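Tubulin-specific chaperone (Trypanosoma brucei, PDB 4B6W) probably binds alpha-tubulin and microtubule plus ends as tubulin-binding cofactor B, the chain here being its ubiquitin-like domain. Local coordinates at residues Leu7-Ser10 with Ala11-Met14; Leu23-Thr26 with Ile27-Lys31. All coordinates share one frame; numbering follows the deposited sequence. Where two conformers were deposited one is given.

Contact 1 (Leu7-Ser10 with Ala11-Met14); sequences LTHS and ASRM
The imidazole of H9 has the backbone N of A11 over one face, 3.7 Å above the ring plane and offset toward the rim, while the side chain of S12 comes up at the edge, its CB in plane. Between them runs a type I beta turn from H9 to S12, the start of the loop that joins strands 2-9 and 15-22, the first hairpin of the ubiquitin-like fold. The ring folds back over its own turn because CG stands anti to the backbone N (chi1 -172°). That brings CE1 to 3.6 Å from CB of A11 and ND1 to 3.2 Å from OG of S12, a hydrogen bond in which either atom could be the donor. OG of S12 also accepts a weak bond from N of M14, and so links the imidazole to the chain beyond the turn. The bond that closes the turn, from N of S12 to O of H9, is weak at 3.3 Å although nearly straight (168°). The other ring nitrogen, NE2, is hydrogen-bonded to OG1 of T40, more weakly to OD2 of D82, and F38 stacks on the ring, so this buried histidine ties the hairpin loop to neighbouring parts of the domain. S10 points its CB away from A11-M14 overall, and its OG accepts from N of D82, at the end of strand 77-82. In one of two conformers of M14, a selenomethionine, CE comes obliquely near the imidazole, a doubtful contact. A water sits inside the curve, within hydrogen-bonding reach of O of S12 and O of M14, and it accepts from N of H9, 2.8 Å away.

Contact 2 (Leu23-Thr26 with Ile27-Lys31); sequences LAQT and IESIK
The carbonyl oxygen of T26 is gripped by the hydroxyl of S29, OG to O 2.7 Å, and by the backbone N of I30, 3.2 Å from the same O. The hydroxyl donates in the carbonyl plane and on a lone pair. The I30 N-H also lies in that plane, with a C=O...N angle of 155°, and makes the first i to i+4 main-chain bond of helix 27-35. N of S29 adds a weak bond to this oxygen, but its straighter bond (149°) goes to OG1 of T26 at 3.1 Å. This makes T26 the N-cap: its OG1, placed between the backbone N and the carbonyl carbon (chi1 60°), faces into the opening helical turn. The S29 hydroxyl in turn accepts from NE2 of Q25, which is 3.1 Å from OG, and the hydroxyl oxygen lies close to the plane of the Q25 amide. The Q25 side chain, extended beyond CG, thus reaches to the helix start and crosses I30 at an oblique angle, with NE2 3.8 Å from CG1. The amide's other end is held as well, since OE1 of Q25 accepts from N of G22, and both bonds together fix the amide's rotation. Beneath this polar layer the buried I27 and I30 pack against L47 of strand 45-50 and against L67, seating the helix on the sheet as in ubiquitin-like domains. S29 therefore relays one chain of bonds, from amide to hydroxyl to carbonyl, while OG1 of T26 satisfies the N-H of S29, which has no carbonyl of a preceding helical turn to bond.

In the fold
Both contacts are local: a hairpin turn and a helix cap of the ubiquitin-like domain, partly buried and on opposite sides of its centre, with centres about 19 Å apart. Strand 15-22 separates them along the chain: contact 1 closes the hairpin leading into it, and contact 2 takes the chain from its end into helix 27-35. Contact 1 is built around a buried aromatic ring, with a water inside the curve and a weak turn bond, while its outer residues are exposed. Contact 2 relies on serine, threonine and glutamine at a helix end, with buried isoleucines facing the sheet. The first anchors its loop towards strand 77-82, the second its helix on strand 45-50, the neighbouring strand.

Contact 1 (Leu7-Ser10 with Ala11-Met14)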
loop_
_atom_site.group_PDB
_atom_site.type_symbol
_atom_site.label_atom_id
_atom_site.label_comp_id
_atom_site.label_asym_id
_atom_site.label_seq_id
_atom_site.Cartn_x
_atom_site.Cartn_y
_atom_site.Cartn_z
ATOM N N LEU A 7 7.154 0.221 -0.744
ATOM C CA LEU A 7 6.257 1.135 -0.060
ATOM C C LEU A 7 6.915 2.483 -0.045
ATOM O O LEU A 7 8.119 2.597 0.275
ATOM C CB LEU A 7 5.994 0.711 1.370
ATOM C CG LEU A 7 5.396 -0.648 1.680
ATOM C CD1 LEU A 7 5.350 -0.854 3.208
ATOM C CD2 LEU A 7 4.020 -0.755 1.077
ATOM N N THR A 8 6.103 3.482 -0.387
ATOM C CA THR A 8 6.449 4.878 -0.286
ATOM C C THR A 8 5.415 5.556 0.639
ATOM O O THR A 8 4.387 4.977 0.953
ATOM C CB THR A 8 6.454 5.542 -1.668
ATOM O OG1 THR A 8 5.150 5.406 -2.261
ATOM C CG2 THR A 8 7.493 4.895 -2.581
ATOM N N HIS A 9 5.706 6.785 1.055
ATOM C CA HIS A 9 4.897 7.478 2.051
ATOM C C HIS A 9 4.759 8.945 1.698
ATOM O O HIS A 9 5.751 9.609 1.562
ATOM C CB HIS A 9 5.569 7.350 3.431
ATOM C CG HIS A 9 4.718 7.864 4.551
ATOM N ND1 HIS A 9 5.184 8.757 5.496
ATOM C CD2 HIS A 9 3.421 7.623 4.867
ATOM C CE1 HIS A 9 4.205 9.037 6.343
ATOM N NE2 HIS A 9 3.120 8.376 5.972
ATOM N N SER A 10 3.532 9.450 1.610
ATOM C CA SER A 10 3.271 10.839 1.192
ATOM C C SER A 10 3.832 11.933 2.107
ATOM O O SER A 10 3.909 13.094 1.688
ATOM C CB SER A 10 1.765 11.083 1.015
ATOM O OG SER A 10 1.079 11.196 2.246
ATOM N N ALA A 11 4.210 11.574 3.338
ATOM C CA ALA A 11 4.645 12.530 4.346
ATOM C C ALA A 11 6.058 12.272 4.791
ATOM O O ALA A 11 6.468 12.789 5.809
ATOM C CB ALA A 11 3.731 12.472 5.534
ATOM N N SER A 12 6.835 11.497 4.044
ATOM C CA SER A 12 8.239 11.307 4.412
ATOM C C SER A 12 9.101 10.927 3.232
ATOM O O SER A 12 8.618 10.646 2.129
ATOM C CB SER A 12 8.391 10.250 5.544
ATOM O OG SER A 12 8.347 8.907 5.087
ATOM N N ARG A 13 10.399 10.907 3.484
ATOM C CA ARG A 13 11.320 10.387 2.492
ATOM C C ARG A 13 11.544 8.850 2.609
ATOM O O ARG A 13 12.155 8.252 1.722
ATOM C CB ARG A 13 12.647 11.172 2.519
ATOM C CG ARG A 13 13.369 11.101 3.838
ATOM C CD ARG A 13 14.657 11.882 3.807
ATOM N NE ARG A 13 14.470 13.283 4.154
ATOM C CZ ARG A 13 15.465 14.165 4.188
ATOM N NH1 ARG A 13 16.695 13.788 3.872
ATOM N NH2 ARG A 13 15.234 15.429 4.526
HETATM N N MSE A 14 10.982 8.283 3.686
HETATM C CA MSE A 14 11.034 6.856 3.984
HETATM C C MSE A 14 10.433 6.061 2.816
HETATM O O MSE A 14 9.383 6.391 2.278
HETATM C CB MSE A 14 10.271 6.492 5.288
HETATM C CG MSE A 14 10.660 7.230 6.596
HETATM SE SE MSE A 14 9.675 6.604 8.224
HETATM C CE MSE A 14 7.978 7.586 7.990
HETATM O O HOH W 1 8.219 8.007 0.672
#

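Contact 2 (Leu23-Thr26 with Ile27-Lys31)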
loop_
_atom_site.group_PDB
_atom_site.type_symbol
_atom_site.label_atom_id
_atom_site.label_comp_id
_atom_site.label_asym_id
_atom_site.label_seq_id
_atom_site.Cartn_x
_atom_site.Cartn_y
_atom_site.Cartn_z
ATOM N N LEU A 23 -1.904 -11.836 -2.248
ATOM C CA LEU A 23 -2.980 -11.150 -2.981
ATOM C C LEU A 23 -4.337 -11.397 -2.326
ATOM O O LEU A 23 -5.248 -10.634 -2.495
ATOM C CB LEU A 23 -3.013 -11.634 -4.432
ATOM C CG LEU A 23 -1.815 -11.285 -5.314
ATOM C CD1 LEU A 23 -1.966 -11.948 -6.716
ATOM C CD2 LEU A 23 -1.706 -9.795 -5.427
ATOM N N ALA A 24 -4.455 -12.485 -1.581
ATOM C CA ALA A 24 -5.654 -12.760 -0.799
ATOM C C ALA A 24 -5.802 -11.838 0.430
ATOM O O ALA A 24 -6.867 -11.790 1.020
ATOM C CB ALA A 24 -5.700 -14.259 -0.389
ATOM N N GLN A 25 -4.751 -11.113 0.816
ATOM C CA GLN A 25 -4.827 -10.212 1.962
ATOM C C GLN A 25 -5.759 -9.040 1.722
ATOM O O GLN A 25 -5.752 -8.402 0.667
ATOM C CB GLN A 25 -3.449 -9.644 2.306
ATOM C CG GLN A 25 -2.432 -10.673 2.808
ATOM C CD GLN A 25 -1.224 -10.016 3.474
ATOM O OE1 GLN A 25 -0.075 -10.435 3.278
ATOM N NE2 GLN A 25 -1.478 -8.994 4.262
ATOM N N THR A 26 -6.548 -8.724 2.732
ATOM C CA THR A 26 -7.410 -7.554 2.668
ATOM C C THR A 26 -6.514 -6.341 2.744
ATOM O O THR A 26 -5.457 -6.389 3.385
ATOM C CB THR A 26 -8.356 -7.512 3.857
ATOM O OG1 THR A 26 -7.557 -7.465 5.055
ATOM C CG2 THR A 26 -9.305 -8.740 3.860
ATOM N N ILE A 27 -6.927 -5.255 2.107
ATOM C CA ILE A 27 -6.193 -3.997 2.238
ATOM C C ILE A 27 -6.071 -3.556 3.687
ATOM O O ILE A 27 -5.083 -2.958 4.064
ATOM C CB ILE A 27 -6.835 -2.859 1.403
ATOM C CG1 ILE A 27 -6.792 -3.234 -0.091
ATOM C CG2 ILE A 27 -6.144 -1.544 1.696
ATOM C CD1 ILE A 27 -5.384 -3.512 -0.623
ATOM N N GLU A 28 -7.058 -3.864 4.510
ATOM C CA GLU A 28 -6.972 -3.516 5.939
ATOM C C GLU A 28 -5.814 -4.203 6.660
ATOM O O GLU A 28 -5.194 -3.615 7.557
ATOM C CB GLU A 28 -8.244 -3.955 6.642
ATOM C CG GLU A 28 -8.281 -3.691 8.126
ATOM C CD GLU A 28 -9.599 -4.146 8.733
ATOM O OE1 GLU A 28 -10.644 -3.956 8.053
ATOM O OE2 GLU A 28 -9.582 -4.709 9.863
ATOM N N SER A 29 -5.581 -5.470 6.323
ATOM C CA SER A 29 -4.507 -6.230 6.961
ATOM C C SER A 29 -3.172 -5.640 6.516
ATOM O O SER A 29 -2.248 -5.545 7.310
ATOM C CB SER A 29 -4.601 -7.714 6.604
ATOM O OG SER A 29 -4.236 -7.951 5.255
ATOM N N ILE A 30 -3.104 -5.188 5.258
ATOM C CA ILE A 30 -1.879 -4.596 4.701
ATOM C C ILE A 30 -1.524 -3.284 5.403
ATOM O O ILE A 30 -0.354 -3.055 5.725
ATOM C CB ILE A 30 -1.988 -4.377 3.169
ATOM C CG1 ILE A 30 -2.045 -5.720 2.445
ATOM C CG2 ILE A 30 -0.832 -3.527 2.622
ATOM C CD1 ILE A 30 -2.471 -5.580 1.004
ATOM N N LYS A 31 -2.526 -2.452 5.664
ATOM C CA LYS A 31 -2.323 -1.198 6.404
ATOM C C LYS A 31 -1.733 -1.433 7.811
ATOM O O LYS A 31 -0.974 -0.598 8.333
ATOM C CB LYS A 31 -3.647 -0.441 6.540
ATOM C CG LYS A 31 -4.189 0.142 5.243
ATOM C CD LYS A 31 -5.443 1.017 5.442
ATOM C CE LYS A 31 -5.982 1.495 4.069
ATOM N NZ LYS A 31 -7.148 2.463 4.151
#